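PDB 1VPY: PROTEIN (hypothetical protein EF0366), which is of unknown function but belongs to the DUF72 family and folds as a TIM-type alpha/beta barrel, here crystallised with bound zinc. Local coordinates for residues A[35-38]-A[39-42]; A[119-122]-A[123-127]; A[166-169]-A[170-174]; A[232-235]-A[236-240]. All coordinates share one frame; numbering follows the deposited sequence.

All four contacts are local, made along a helix or round a turn of the eight-stranded barrel, and each combines buried with exposed residues. Contacts 1, 3 and 4 lie on outer helices, 35-41, 162-171 and 231-245, whereas contact 2 follows strand 114-120 and leads towards helix 129-141. Their chemistry differs accordingly: zinc ligands on the solvent side of contact 1, a stack of two buried phenylalanines in contact 2, a Schellman helix end in contact 3, and a serine bonded back to a carbonyl in contact 4. Contacts 2 and 3 are the closest pair, their centres about 16 Å apart, and both set phenylalanines against L135 of helix 129-141. Contact 1 lies across the chain's centre from both.

Contact 1 of 4, residues A[35-38]-A[39-42]; sequences LYEY and ASHL. With ZN (zinc ion), chain E.
E37 and H41, four residues apart and so about one helical turn from each other, hold a zinc ion between their side chains. E37 OE1 and H41 NE2 each bind the metal at 2.5 Å. The carboxylate and the imidazole are turned 56° against each other, and the glutamate reaches the ion through a bend at chi2. The backbone carbonyl oxygen of E37 also lies over one face of the H41 ring, towards its rim.

On the inner side the packing is apolar and close. Y38 carries its ring anti to the backbone N (chi1 175°), which swings it along the helix towards L42. There L42 CD1 comes within 3.6 Å of Y38 CZ, approaching the ring obliquely. A tyrosine suits this place because its body can be buried while its hydroxyl is still satisfied: Y38 OH bonds to L44 O and L18 N, and its side chain also touches F21 and F71. L35, buried as well, rests on V67.

The backbone winds these groups together. A39 N bonds to L35 O at 3.0 Å, and Y38 O takes both H41 N at 3.2 Å and L42 N at 3.1 Å. The outward side is looser, with Y36, S40 and H41 exposed, polar and tolerant of water.

The chemistry implies a two-residue zinc site at the weakly bonded C-terminal turn of helix 35-41, where one carboxylate oxygen and one imidazole nitrogen share an ion that probably offsets part of the glutamate's charge.

Contact 2 of 4, residues A[119-122]-A[123-127]; sequences VQFS and GTFGC
An aromatic stack beside a beta turn joins F121 to F125, just beyond the end of barrel strand 114-120, where the chain heads for helix 129-141. The two phenyl rings lie face to face, with centroids 3.8 Å apart and planes only 14° from parallel; F121 CD1 sits over the centre of the F125 ring. The first torsions bring this about: F121 CG stands beside its own backbone N (chi1 -65°), whereas F125 CG stands anti to its N (chi1 -173°), and the two side chains meet on one side of the chain.

F121 precedes a type I turn, S122 to F125, whose last residue carries the second ring; F125 N closes it by bonding to S122 O at 3.1 Å. G123 and T124 are its two central residues, and the polar threonine suits an exposed position. Phenylalanine suits both positions because each flat, apolar ring covers one face of the other while helix 129-141 packs against them.

On that helix F121 touches Y134 and L135, and F125 touches N131 and L135. On the strand side, backbone bonds from V119 and F121 to E150 tie the segment to neighbouring strand 147-150.

Contact 3 of 4, residues A[166-169]-A[170-174]; sequences LQFM and KENQF
Helix 162-171 ends in a Schellman motif: F174 N returns to M169 O at 2.8 Å and Q173 N to K170 O at 2.9 Å, with Q173 in the left-handed region (phi 53°) as the C-prime residue. Before this turn the helix is regular, with K170 N bonded to L166 O and E171 N to Q167 O. The reversal delivers the chain into strand 175-180, completing the beta-alpha-beta unit begun by strand 147-150.

The side chains divide by face. F174 is buried, as befits an apolar residue packed between strand 147-150, where it touches I147 and I149, and R139 of helix 129-141. M169, a selenomethionine in this crystal, sets its SE atom 3.9 Å from F174 CB; the selenium lies 5.1 Å from the ring centroid and oblique to it, a Met-aromatic contact. Its unbranched chain, bent at chi2, can place SE beside F174 while touching T196 and L176. On the outer face Q167 CG lies 3.8 Å from E171 OE2, the amide and carboxylate planes 86° apart.

N172, the first residue to leave the helix, has an amide short enough to fold back over the preceding turn. F168 O accepts N172 N and N172 ND2 from opposite faces of its carbonyl plane, the ND2 bond measuring 2.7 Å, while the same ND2 lies 3.2 Å above the plane of the F168 ring, over its centre.

Contact 4 of 4, residues A[232-235]-A[236-240]; sequences QEIA and DLSEA
I234 O is gripped twice by S238, through the backbone N at 3.0 Å and through OG at 2.6 Å, the two donors coming from opposite faces of the carbonyl plane. With OG beside its own backbone N (chi1 -65°), the hydroxyl is turned back along the helix to the carbonyl four residues earlier. Serine suits this buried place because its small polar group spends its hydrogen on the helix itself, and its side chain can then lie against M270 and V273 of helix 260-273.

The apolar side chain of I234 packs on that same helix, on Q269 and M270. L237, also buried, touches Y229, and its backbone N bonds almost straight to E233 O at 2.9 Å, with an N-H...O angle of 173°. At the flank, E233 OE2 bonds to Y227 OH.

The outer face is polar. Q232 and D236 are exposed there, their amide and carboxylate planes 27° apart and their oxygens OE1 and OD1 no nearer than 3.7 Å.

Such a division, with apolar residues and a self-bonded serine inward, polar and charged ones outward, is that of an amphipathic outer helix of a TIM barrel, here the helix linking strands 201-205 and 250-255.

Contact 1 of 4, residues A[35-38]-A[39-42]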
loop_
_atom_site.group_PDB
_atom_site.type_symbol
_atom_site.label_atom_id
_atom_site.label_comp_id
_atom_site.label_asym_id
_atom_site.label_seq_id
_atom_site.Cartn_x
_atom_site.Cartn_y
_atom_site.Cartn_z
ATOM N N LEU A 35 -4.410 -17.895 3.360
ATOM C CA LEU A 35 -5.218 -16.897 2.652
ATOM C C LEU A 35 -6.717 -17.235 2.633
ATOM O O LEU A 35 -7.552 -16.353 2.818
ATOM C CB LEU A 35 -4.711 -16.702 1.217
ATOM C CG LEU A 35 -5.563 -15.828 0.281
ATOM C CD1 LEU A 35 -5.656 -14.396 0.782
ATOM C CD2 LEU A 35 -5.022 -15.844 -1.127
ATOM N N TYR A 36 -7.055 -18.500 2.396
ATOM C CA TYR A 36 -8.449 -18.937 2.405
ATOM C C TYR A 36 -9.125 -18.626 3.742
ATOM O O TYR A 36 -10.209 -18.046 3.762
ATOM C CB TYR A 36 -8.552 -20.430 2.072
ATOM C CG TYR A 36 -9.949 -21.019 2.167
ATOM C CD1 TYR A 36 -10.852 -20.900 1.111
ATOM C CD2 TYR A 36 -10.359 -21.713 3.311
ATOM C CE1 TYR A 36 -12.134 -21.445 1.195
ATOM C CE2 TYR A 36 -11.635 -22.263 3.402
ATOM C CZ TYR A 36 -12.514 -22.124 2.341
ATOM O OH TYR A 36 -13.772 -22.665 2.427
ATOM N N GLU A 37 -8.474 -18.997 4.845
ATOM C CA GLU A 37 -9.007 -18.745 6.186
ATOM C C GLU A 37 -8.911 -17.267 6.576
ATOM O O GLU A 37 -9.753 -16.757 7.309
ATOM C CB GLU A 37 -8.312 -19.625 7.229
ATOM C CG GLU A 37 -9.225 -20.108 8.371
ATOM C CD GLU A 37 -9.414 -19.082 9.493
ATOM O OE1 GLU A 37 -8.494 -18.264 9.734
ATOM O OE2 GLU A 37 -10.487 -19.100 10.145
ATOM N N TYR A 38 -7.886 -16.580 6.085
ATOM C CA TYR A 38 -7.753 -15.148 6.320
ATOM C C TYR A 38 -8.965 -14.398 5.755
ATOM O O TYR A 38 -9.473 -13.460 6.375
ATOM C CB TYR A 38 -6.455 -14.617 5.708
ATOM C CG TYR A 38 -6.308 -13.120 5.802
ATOM C CD1 TYR A 38 -6.964 -12.286 4.899
ATOM C CD2 TYR A 38 -5.516 -12.533 6.794
ATOM C CE1 TYR A 38 -6.848 -10.915 4.982
ATOM C CE2 TYR A 38 -5.383 -11.154 6.879
ATOM C CZ TYR A 38 -6.058 -10.350 5.966
ATOM O OH TYR A 38 -5.957 -8.979 6.019
ATOM N N ALA A 39 -9.423 -14.830 4.581
ATOM C CA ALA A 39 -10.558 -14.219 3.894
ATOM C C ALA A 39 -11.887 -14.544 4.565
ATOM O O ALA A 39 -12.941 -14.135 4.081
ATOM C CB ALA A 39 -10.580 -14.648 2.443
ATOM N N SER A 40 -11.836 -15.279 5.675
ATOM C CA SER A 40 -13.024 -15.522 6.496
ATOM C C SER A 40 -13.301 -14.353 7.437
ATOM O O SER A 40 -14.465 -14.069 7.735
ATOM C CB SER A 40 -12.895 -16.809 7.320
ATOM O OG SER A 40 -12.791 -17.946 6.488
ATOM N N HIS A 41 -12.244 -13.690 7.914
ATOM C CA HIS A 41 -12.408 -12.584 8.868
ATOM C C HIS A 41 -12.189 -11.205 8.251
ATOM O O HIS A 41 -12.794 -10.237 8.694
ATOM C CB HIS A 41 -11.503 -12.710 10.113
ATOM C CG HIS A 41 -10.816 -14.032 10.257
ATOM N ND1 HIS A 41 -11.473 -15.176 10.659
ATOM C CD2 HIS A 41 -9.517 -14.382 10.086
ATOM C CE1 HIS A 41 -10.613 -16.178 10.708
ATOM N NE2 HIS A 41 -9.418 -15.723 10.369
ATOM N N LEU A 42 -11.312 -11.102 7.260
ATOM C CA LEU A 42 -10.949 -9.778 6.742
ATOM C C LEU A 42 -11.271 -9.547 5.258
ATOM O O LEU A 42 -11.229 -10.485 4.459
ATOM C CB LEU A 42 -9.489 -9.434 7.079
ATOM C CG LEU A 42 -9.227 -9.153 8.566
ATOM C CD1 LEU A 42 -7.743 -9.009 8.864
ATOM C CD2 LEU A 42 -9.980 -7.920 9.054
HETATM ZN ZN ZN E . -8.385 -17.284 12.042
#

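Contact 2 of 4, residues A[119-122]-A[123-127]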
loop_
_atom_site.group_PDB
_atom_site.type_symbol
_atom_site.label_atom_id
_atom_site.label_comp_id
_atom_site.label_asym_id
_atom_site.label_seq_id
_atom_site.Cartn_x
_atom_site.Cartn_y
_atom_site.Cartn_z
ATOM N N VAL A 119 3.287 0.597 -5.071
ATOM C CA VAL A 119 4.657 0.875 -5.477
ATOM C C VAL A 119 5.272 1.679 -4.334
ATOM O O VAL A 119 4.962 2.859 -4.148
ATOM C CB VAL A 119 4.719 1.655 -6.812
ATOM C CG1 VAL A 119 6.152 1.797 -7.291
ATOM C CG2 VAL A 119 3.873 0.971 -7.884
ATOM N N GLN A 120 6.129 1.015 -3.562
ATOM C CA GLN A 120 6.686 1.575 -2.340
ATOM C C GLN A 120 8.191 1.842 -2.501
ATOM O O GLN A 120 8.969 0.904 -2.686
ATOM C CB GLN A 120 6.390 0.611 -1.184
ATOM C CG GLN A 120 6.904 1.038 0.181
ATOM C CD GLN A 120 8.301 0.538 0.444
ATOM O OE1 GLN A 120 8.556 -0.672 0.454
ATOM N NE2 GLN A 120 9.224 1.464 0.653
ATOM N N PHE A 121 8.589 3.114 -2.429
ATOM C CA PHE A 121 9.982 3.523 -2.687
ATOM C C PHE A 121 10.838 3.640 -1.433
ATOM O O PHE A 121 10.329 3.745 -0.326
ATOM C CB PHE A 121 10.029 4.846 -3.459
ATOM C CG PHE A 121 9.463 4.756 -4.840
ATOM C CD1 PHE A 121 10.257 4.347 -5.904
ATOM C CD2 PHE A 121 8.131 5.059 -5.079
ATOM C CE1 PHE A 121 9.735 4.253 -7.190
ATOM C CE2 PHE A 121 7.599 4.969 -6.360
ATOM C CZ PHE A 121 8.409 4.567 -7.419
ATOM N N SER A 122 12.149 3.640 -1.622
ATOM C CA SER A 122 13.086 3.733 -0.506
ATOM C C SER A 122 13.297 5.157 -0.011
ATOM O O SER A 122 12.848 6.129 -0.632
ATOM C CB SER A 122 14.424 3.134 -0.908
ATOM O OG SER A 122 14.252 1.768 -1.206
ATOM N N GLY A 123 13.997 5.264 1.114
ATOM C CA GLY A 123 14.357 6.551 1.691
ATOM C C GLY A 123 15.263 7.365 0.790
ATOM O O GLY A 123 15.341 8.581 0.934
ATOM N N THR A 124 15.931 6.692 -0.146
ATOM C CA THR A 124 16.876 7.332 -1.072
ATOM C C THR A 124 16.183 7.890 -2.322
ATOM O O THR A 124 16.776 8.674 -3.073
ATOM C CB THR A 124 17.987 6.354 -1.510
ATOM O OG1 THR A 124 17.421 5.330 -2.339
ATOM C CG2 THR A 124 18.661 5.718 -0.298
ATOM N N PHE A 125 14.934 7.471 -2.538
ATOM C CA PHE A 125 14.097 7.953 -3.639
ATOM C C PHE A 125 13.379 9.229 -3.207
ATOM O O PHE A 125 12.300 9.183 -2.597
ATOM C CB PHE A 125 13.085 6.868 -4.020
ATOM C CG PHE A 125 12.266 7.174 -5.252
ATOM C CD1 PHE A 125 11.055 7.861 -5.154
ATOM C CD2 PHE A 125 12.684 6.732 -6.506
ATOM C CE1 PHE A 125 10.283 8.120 -6.287
ATOM C CE2 PHE A 125 11.917 6.984 -7.646
ATOM C CZ PHE A 125 10.715 7.682 -7.534
ATOM N N GLY A 126 13.986 10.367 -3.520
ATOM C CA GLY A 126 13.464 11.659 -3.103
ATOM C C GLY A 126 13.043 12.535 -4.262
ATOM O O GLY A 126 13.120 12.126 -5.420
ATOM N N CYS A 127 12.598 13.744 -3.933
ATOM C CA CYS A 127 12.093 14.713 -4.903
ATOM C C CYS A 127 13.198 15.188 -5.851
ATOM O O CYS A 127 13.945 16.121 -5.546
ATOM C CB CYS A 127 11.450 15.893 -4.162
ATOM S SG CYS A 127 10.790 17.221 -5.187
#

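Contact 3 of 4, residues A[166-169]-A[170-174]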
loop_
_atom_site.group_PDB
_atom_site.type_symbol
_atom_site.label_atom_id
_atom_site.label_comp_id
_atom_site.label_asym_id
_atom_site.label_seq_id
_atom_site.Cartn_x
_atom_site.Cartn_y
_atom_site.Cartn_z
ATOM N N LEU A 166 1.384 16.901 -4.334
ATOM C CA LEU A 166 0.017 16.396 -4.226
ATOM C C LEU A 166 -0.734 16.565 -5.540
ATOM O O LEU A 166 -1.489 15.679 -5.943
ATOM C CB LEU A 166 -0.744 17.102 -3.099
ATOM C CG LEU A 166 -0.344 16.868 -1.638
ATOM C CD1 LEU A 166 -1.098 17.835 -0.734
ATOM C CD2 LEU A 166 -0.592 15.431 -1.207
ATOM N N GLN A 167 -0.514 17.703 -6.202
ATOM C CA GLN A 167 -1.115 17.991 -7.507
ATOM C C GLN A 167 -0.651 17.004 -8.580
ATOM O O GLN A 167 -1.451 16.547 -9.400
ATOM C CB GLN A 167 -0.821 19.439 -7.933
ATOM C CG GLN A 167 -1.656 19.957 -9.111
ATOM C CD GLN A 167 -3.167 19.925 -8.860
ATOM O OE1 GLN A 167 -3.631 19.913 -7.712
ATOM N NE2 GLN A 167 -3.943 19.913 -9.943
ATOM N N PHE A 168 0.639 16.680 -8.563
ATOM C CA PHE A 168 1.207 15.681 -9.461
ATOM C C PHE A 168 0.575 14.308 -9.236
ATOM O O PHE A 168 0.330 13.573 -10.193
ATOM C CB PHE A 168 2.729 15.608 -9.294
ATOM C CG PHE A 168 3.379 14.514 -10.094
ATOM C CD1 PHE A 168 3.741 14.727 -11.423
ATOM C CD2 PHE A 168 3.631 13.270 -9.521
ATOM C CE1 PHE A 168 4.345 13.719 -12.170
ATOM C CE2 PHE A 168 4.231 12.256 -10.258
ATOM C CZ PHE A 168 4.591 12.481 -11.587
HETATM N N MSE A 169 0.317 13.964 -7.975
HETATM C CA MSE A 169 -0.335 12.700 -7.645
HETATM C C MSE A 169 -1.789 12.706 -8.102
HETATM O O MSE A 169 -2.261 11.732 -8.680
HETATM C CB MSE A 169 -0.246 12.412 -6.145
HETATM C CG MSE A 169 1.178 12.318 -5.596
HETATM SE SE MSE A 169 2.186 10.731 -6.175
HETATM C CE MSE A 169 3.980 11.186 -5.465
ATOM N N LYS A 170 -2.488 13.811 -7.842
ATOM C CA LYS A 170 -3.854 14.004 -8.334
ATOM C C LYS A 170 -3.942 13.902 -9.858
ATOM O O LYS A 170 -4.753 13.134 -10.377
ATOM C CB LYS A 170 -4.432 15.346 -7.880
ATOM C CG LYS A 170 -5.478 15.254 -6.796
ATOM C CD LYS A 170 -6.679 16.121 -7.138
ATOM C CE LYS A 170 -7.607 16.302 -5.942
ATOM N NZ LYS A 170 -7.061 17.304 -4.992
ATOM N N GLU A 171 -3.108 14.669 -10.563
ATOM C CA GLU A 171 -3.084 14.668 -12.032
ATOM C C GLU A 171 -2.892 13.283 -12.636
ATOM O O GLU A 171 -3.435 12.993 -13.696
ATOM C CB GLU A 171 -2.000 15.600 -12.565
ATOM C CG GLU A 171 -2.416 17.057 -12.663
ATOM C CD GLU A 171 -1.226 17.999 -12.782
ATOM O OE1 GLU A 171 -0.071 17.510 -12.807
ATOM O OE2 GLU A 171 -1.448 19.233 -12.841
ATOM N N ASN A 172 -2.122 12.434 -11.961
ATOM C CA ASN A 172 -1.852 11.089 -12.452
ATOM C C ASN A 172 -2.748 10.023 -11.840
ATOM O O ASN A 172 -2.516 8.836 -12.037
ATOM C CB ASN A 172 -0.388 10.734 -12.224
ATOM C CG ASN A 172 0.547 11.547 -13.092
ATOM O OD1 ASN A 172 0.581 11.387 -14.312
ATOM N ND2 ASN A 172 1.312 12.426 -12.464
ATOM N N GLN A 173 -3.779 10.457 -11.115
ATOM C CA GLN A 173 -4.685 9.566 -10.377
ATOM C C GLN A 173 -3.941 8.594 -9.448
ATOM O O GLN A 173 -4.407 7.479 -9.197
ATOM C CB GLN A 173 -5.624 8.794 -11.319
ATOM C CG GLN A 173 -6.579 9.647 -12.135
ATOM C CD GLN A 173 -6.066 9.940 -13.539
ATOM O OE1 GLN A 173 -5.050 9.395 -13.979
ATOM N NE2 GLN A 173 -6.781 10.798 -14.256
ATOM N N PHE A 174 -2.778 9.012 -8.953
ATOM C CA PHE A 174 -2.035 8.200 -7.999
ATOM C C PHE A 174 -2.689 8.344 -6.637
ATOM O O PHE A 174 -3.052 9.454 -6.230
ATOM C CB PHE A 174 -0.568 8.625 -7.920
ATOM C CG PHE A 174 0.286 8.118 -9.055
ATOM C CD1 PHE A 174 0.095 6.843 -9.584
ATOM C CD2 PHE A 174 1.310 8.907 -9.570
ATOM C CE1 PHE A 174 0.897 6.371 -10.632
ATOM C CE2 PHE A 174 2.116 8.449 -10.613
ATOM C CZ PHE A 174 1.909 7.183 -11.145
#

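Contact 4 of 4, residues A[232-235]-A[236-240]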
loop_
_atom_site.group_PDB
_atom_site.type_symbol
_atom_site.label_atom_id
_atom_site.label_comp_id
_atom_site.label_asym_id
_atom_site.label_seq_id
_atom_site.Cartn_x
_atom_site.Cartn_y
_atom_site.Cartn_z
ATOM N N GLN A 232 -4.768 4.635 22.753
ATOM C CA GLN A 232 -4.742 6.034 22.328
ATOM C C GLN A 232 -4.291 6.202 20.878
ATOM O O GLN A 232 -4.844 7.023 20.142
ATOM C CB GLN A 232 -3.879 6.888 23.264
ATOM C CG GLN A 232 -3.957 8.395 22.996
ATOM C CD GLN A 232 -5.346 8.972 23.235
ATOM O OE1 GLN A 232 -6.076 9.290 22.293
ATOM N NE2 GLN A 232 -5.717 9.105 24.501
ATOM N N GLU A 233 -3.297 5.428 20.460
ATOM C CA GLU A 233 -2.834 5.493 19.078
ATOM C C GLU A 233 -3.895 4.989 18.107
ATOM O O GLU A 233 -4.155 5.634 17.082
ATOM C CB GLU A 233 -1.510 4.757 18.906
ATOM C CG GLU A 233 -0.371 5.452 19.636
ATOM C CD GLU A 233 0.871 4.598 19.775
ATOM O OE1 GLU A 233 0.768 3.350 19.850
ATOM O OE2 GLU A 233 1.963 5.197 19.824
ATOM N N ILE A 234 -4.526 3.864 18.435
ATOM C CA ILE A 234 -5.632 3.353 17.612
ATOM C C ILE A 234 -6.762 4.380 17.534
ATOM O O ILE A 234 -7.433 4.478 16.511
ATOM C CB ILE A 234 -6.186 1.990 18.118
ATOM C CG1 ILE A 234 -5.106 0.902 18.089
ATOM C CG2 ILE A 234 -7.410 1.558 17.311
ATOM C CD1 ILE A 234 -4.585 0.575 16.717
ATOM N N ALA A 235 -6.957 5.145 18.609
ATOM C CA ALA A 235 -7.976 6.186 18.639
ATOM C C ALA A 235 -7.626 7.347 17.712
ATOM O O ALA A 235 -8.491 7.830 16.978
ATOM C CB ALA A 235 -8.198 6.685 20.063
ATOM N N ASP A 236 -6.368 7.793 17.753
ATOM C CA ASP A 236 -5.896 8.881 16.896
ATOM C C ASP A 236 -6.014 8.471 15.438
ATOM O O ASP A 236 -6.602 9.197 14.632
ATOM C CB ASP A 236 -4.443 9.250 17.210
ATOM C CG ASP A 236 -4.268 9.873 18.596
ATOM O OD1 ASP A 236 -5.124 10.673 19.032
ATOM O OD2 ASP A 236 -3.249 9.564 19.253
ATOM N N LEU A 237 -5.485 7.292 15.113
ATOM C CA LEU A 237 -5.464 6.788 13.737
ATOM C C LEU A 237 -6.857 6.510 13.189
ATOM O O LEU A 237 -7.078 6.601 11.980
ATOM C CB LEU A 237 -4.611 5.523 13.630
ATOM C CG LEU A 237 -3.138 5.606 14.012
ATOM C CD1 LEU A 237 -2.571 4.216 14.235
ATOM C CD2 LEU A 237 -2.328 6.362 12.978
ATOM N N SER A 238 -7.791 6.163 14.066
ATOM C CA SER A 238 -9.170 5.958 13.653
ATOM C C SER A 238 -9.848 7.272 13.245
ATOM O O SER A 238 -10.584 7.303 12.252
ATOM C CB SER A 238 -9.956 5.266 14.759
ATOM O OG SER A 238 -9.446 3.960 14.967
ATOM N N GLU A 239 -9.597 8.345 14.008
ATOM C CA GLU A 239 -10.107 9.684 13.676
ATOM C C GLU A 239 -9.718 10.056 12.252
ATOM O O GLU A 239 -10.551 10.539 11.486
ATOM C CB GLU A 239 -9.560 10.759 14.626
ATOM C CG GLU A 239 -10.372 11.036 15.885
ATOM C CD GLU A 239 -9.931 12.331 16.575
ATOM O OE1 GLU A 239 -10.364 13.418 16.124
ATOM O OE2 GLU A 239 -9.159 12.269 17.566
ATOM N N ALA A 240 -8.450 9.823 11.912
ATOM C CA ALA A 240 -7.901 10.179 10.606
ATOM C C ALA A 240 -8.477 9.312 9.491
ATOM O O ALA A 240 -8.782 9.811 8.399
ATOM C CB ALA A 240 -6.385 10.099 10.626
#